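YflH protein (Bacillus subtilis, PDB 3D0W) is of unknown function, a small all-helical member of the DUF3243 family whose assembly holds two copies of the chain. Local coordinates at residues E80-A85 / E91-L96. Sequence-based numbering, arbitrary orientation.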
ATOM      1  N   GLU A  80      -7.229  -2.670   3.027  1.00 19.83           N
ATOM      2  CA  GLU A  80      -6.790  -3.588   4.076  1.00 20.63           C
ATOM      3  C   GLU A  80      -5.771  -2.895   4.995  1.00 20.45           C
ATOM      4  O   GLU A  80      -5.789  -3.090   6.208  1.00 21.34           O
ATOM      5  CB  GLU A  80      -6.180  -4.847   3.467  1.00 21.75           C
ATOM      6  CG  GLU A  80      -7.193  -5.826   2.887  1.00 25.98           C
ATOM      7  CD  GLU A  80      -8.170  -6.352   3.927  1.00 29.63           C
ATOM      8  OE1 GLU A  80      -7.741  -6.676   5.057  1.00 29.86           O
ATOM      9  OE2 GLU A  80      -9.371  -6.453   3.614  1.00 35.06           O
ATOM     10  N   LEU A  81      -4.892  -2.085   4.413  1.00 16.24           N
ATOM     11  CA  LEU A  81      -3.905  -1.344   5.199  1.00 15.67           C
ATOM     12  C   LEU A  81      -4.630  -0.334   6.075  1.00 17.39           C
ATOM     13  O   LEU A  81      -4.321  -0.181   7.251  1.00 16.65           O
ATOM     14  CB  LEU A  81      -2.917  -0.603   4.278  1.00 12.19           C
ATOM     15  CG  LEU A  81      -1.819  -1.457   3.632  1.00 12.36           C
ATOM     16  CD1 LEU A  81      -1.061  -0.653   2.554  1.00 12.27           C
ATOM     17  CD2 LEU A  81      -0.850  -1.915   4.721  1.00 14.27           C
ATOM     18  N   TRP A  82      -5.612   0.349   5.493  1.00 16.82           N
ATOM     19  CA  TRP A  82      -6.377   1.362   6.201  1.00 17.06           C
ATOM     20  C   TRP A  82      -7.119   0.759   7.389  1.00 17.08           C
ATOM     21  O   TRP A  82      -7.244   1.392   8.440  1.00 16.97           O
ATOM     22  CB  TRP A  82      -7.393   1.998   5.238  1.00 19.43           C
ATOM     23  CG  TRP A  82      -7.909   3.334   5.645  1.00 20.02           C
ATOM     24  CD1 TRP A  82      -9.166   3.631   6.081  1.00 20.88           C
ATOM     25  CD2 TRP A  82      -7.198   4.579   5.589  1.00 21.55           C
ATOM     26  NE1 TRP A  82      -9.285   4.985   6.292  1.00 21.27           N
ATOM     27  CE2 TRP A  82      -8.093   5.589   5.998  1.00 23.75           C
ATOM     28  CE3 TRP A  82      -5.891   4.936   5.232  1.00 22.10           C
ATOM     29  CZ2 TRP A  82      -7.726   6.940   6.055  1.00 25.62           C
ATOM     30  CZ3 TRP A  82      -5.523   6.279   5.292  1.00 25.92           C
ATOM     31  CH2 TRP A  82      -6.441   7.264   5.702  1.00 24.98           C
ATOM     32  N   SER A  83      -7.618  -0.461   7.210  1.00 17.17           N
ATOM     33  CA  SER A  83      -8.383  -1.126   8.259  1.00 21.35           C
ATOM     34  C   SER A  83      -7.566  -1.503   9.500  1.00 20.61           C
ATOM     35  O   SER A  83      -8.136  -1.721  10.565  1.00 22.23           O
ATOM     36  CB  SER A  83      -9.071  -2.381   7.699  1.00 20.33           C
ATOM     37  OG  SER A  83      -8.150  -3.448   7.553  1.00 23.40           O
ATOM     38  N   VAL A  84      -6.243  -1.585   9.376  1.00 20.33           N
ATOM     39  CA  VAL A  84      -5.419  -1.938  10.531  1.00 16.10           C
ATOM     40  C   VAL A  84      -4.567  -0.771  11.017  1.00 16.80           C
ATOM     41  O   VAL A  84      -3.772  -0.923  11.947  1.00 15.68           O
ATOM     42  CB  VAL A  84      -4.488  -3.157  10.233  1.00 17.04           C
ATOM     43  CG1 VAL A  84      -5.327  -4.428  10.046  1.00 17.58           C
ATOM     44  CG2 VAL A  84      -3.648  -2.900   8.977  1.00 15.78           C
ATOM     45  N   ALA A  85      -4.749   0.396  10.403  1.00 14.52           N
ATOM     46  CA  ALA A  85      -3.973   1.587  10.761  1.00 17.92           C
ATOM     47  C   ALA A  85      -4.538   2.406  11.915  1.00 15.17           C
ATOM     48  O   ALA A  85      -5.753   2.572  12.019  1.00 18.48           O
ATOM     49  CB  ALA A  85      -3.822   2.510   9.525  1.00 14.73           C
ATOM     50  N   GLU A  91      -2.710   9.027   8.684  1.00 19.30           N
ATOM     51  CA  GLU A  91      -2.233  10.309   8.193  1.00 22.75           C
ATOM     52  C   GLU A  91      -0.966  10.105   7.370  1.00 22.88           C
ATOM     53  O   GLU A  91      -0.818  10.695   6.301  1.00 21.09           O
ATOM     54  CB  GLU A  91      -1.941  11.261   9.362  1.00 27.69           C
ATOM     55  CG  GLU A  91      -3.100  11.399  10.338  1.00 35.42           C
ATOM     56  CD  GLU A  91      -2.834  12.407  11.439  1.00 39.57           C
ATOM     57  OE1 GLU A  91      -1.787  12.296  12.116  1.00 43.08           O
ATOM     58  OE2 GLU A  91      -3.678  13.305  11.633  1.00 43.45           O
ATOM     59  N   HIS A  92      -0.055   9.267   7.863  1.00 21.95           N
ATOM     60  CA  HIS A  92       1.192   9.004   7.154  1.00 23.42           C
ATOM     61  C   HIS A  92       1.010   8.237   5.842  1.00 23.06           C
ATOM     62  O   HIS A  92       1.699   8.520   4.858  1.00 19.74           O
ATOM     63  CB  HIS A  92       2.177   8.266   8.065  1.00 28.37           C
ATOM     64  CG  HIS A  92       2.717   9.120   9.174  1.00 33.11           C
ATOM     65  ND1 HIS A  92       3.647   8.664  10.081  1.00 36.05           N
ATOM     66  CD2 HIS A  92       2.465  10.408   9.510  1.00 35.85           C
ATOM     67  CE1 HIS A  92       3.947   9.632  10.929  1.00 37.81           C
ATOM     68  NE2 HIS A  92       3.243  10.702  10.604  1.00 38.39           N
ATOM     69  N   LEU A  93       0.090   7.275   5.818  1.00 19.38           N
ATOM     70  CA  LEU A  93      -0.153   6.514   4.596  1.00 18.62           C
ATOM     71  C   LEU A  93      -0.782   7.415   3.526  1.00 19.50           C
ATOM     72  O   LEU A  93      -0.513   7.255   2.328  1.00 19.61           O
ATOM     73  CB  LEU A  93      -1.074   5.319   4.863  1.00 20.09           C
ATOM     74  CG  LEU A  93      -1.459   4.496   3.624  1.00 21.52           C
ATOM     75  CD1 LEU A  93      -0.219   3.862   2.990  1.00 21.81           C
ATOM     76  CD2 LEU A  93      -2.454   3.422   4.022  1.00 24.19           C
ATOM     77  N   ALA A  94      -1.631   8.344   3.960  1.00 18.21           N
ATOM     78  CA  ALA A  94      -2.267   9.279   3.036  1.00 20.18           C
ATOM     79  C   ALA A  94      -1.193  10.197   2.451  1.00 20.30           C
ATOM     80  O   ALA A  94      -1.241  10.555   1.271  1.00 19.98           O
ATOM     81  CB  ALA A  94      -3.308  10.107   3.754  1.00 18.08           C
ATOM     82  N   GLN A  95      -0.228  10.576   3.286  1.00 20.77           N
ATOM     83  CA  GLN A  95       0.872  11.445   2.850  1.00 21.34           C
ATOM     84  C   GLN A  95       1.724  10.720   1.812  1.00 20.39           C
ATOM     85  O   GLN A  95       2.112  11.299   0.787  1.00 21.33           O
ATOM     86  CB  GLN A  95       1.755  11.826   4.042  1.00 26.23           C
ATOM     87  CG  GLN A  95       1.097  12.723   5.089  1.00 34.27           C
ATOM     88  CD  GLN A  95       1.934  12.829   6.366  1.00 39.11           C
ATOM     89  OE1 GLN A  95       3.143  13.060   6.310  1.00 42.06           O
ATOM     90  NE2 GLN A  95       1.289  12.658   7.520  1.00 42.56           N
ATOM     91  N   LEU A  96       2.008   9.444   2.070  1.00 16.80           N
ATOM     92  CA  LEU A  96       2.825   8.649   1.155  1.00 17.88           C
ATOM     93  C   LEU A  96       2.102   8.468  -0.177  1.00 18.85           C
ATOM     94  O   LEU A  96       2.717   8.514  -1.249  1.00 16.39           O
ATOM     95  CB  LEU A  96       3.141   7.279   1.776  1.00 18.35           C
ATOM     96  CG  LEU A  96       4.229   6.449   1.090  1.00 17.85           C
ATOM     97  CD1 LEU A  96       5.541   7.237   1.097  1.00 18.67           C
ATOM     98  CD2 LEU A  96       4.409   5.115   1.798  1.00 21.22           C
TER
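Ser83 OG gives a hydrogen bond of 2.7 Å to Glu80 O, and between those two residues sit Leu81 and Trp82, the pair that meets Leu93 on the next helix. The hydroxyl comes in from outside the carbonyl plane, tilted 30° from it, with a C=O...O angle of 121°, and bonds the carbonyl three residues back, within segment 80-85. Nearby, Val84 N bonds to Leu81 O, only three residues back.

Between the helices, one methyl does the work. CB of Leu93 points toward segment 80-85, and CG anti to the backbone N (chi1 177°) with chi2 at 63° puts CD2 at the contact, where it meets two neighbours. It lies 3.9 Å from CE3 of Trp82, in the plane of the indole and at its benzene edge, so this is an edge contact and not a CH-pi approach over the face. The same CD2 is 4.1 Å from Leu81 CB, touching that side chain at its root. The CA atoms of Trp82 and Leu93, the nearest pair, are 8.2 Å apart, and the side chains bridge that distance.

Lys90 makes a cation-pi contact with the Trp82 ring. From the second subunit, Leu100 packs on Leu81 and Lys99 NZ hydrogen-bonds to Val84 O, so this part of the chain also belongs to the dimer interface.

Two consecutive helices, 73-84 and 87-101, joined by a short link, thus pack through their side chains. All three touching residues are buried, and the contacts between the two segments are apolar, so van der Waals packing rather than directed bonding sets their fit.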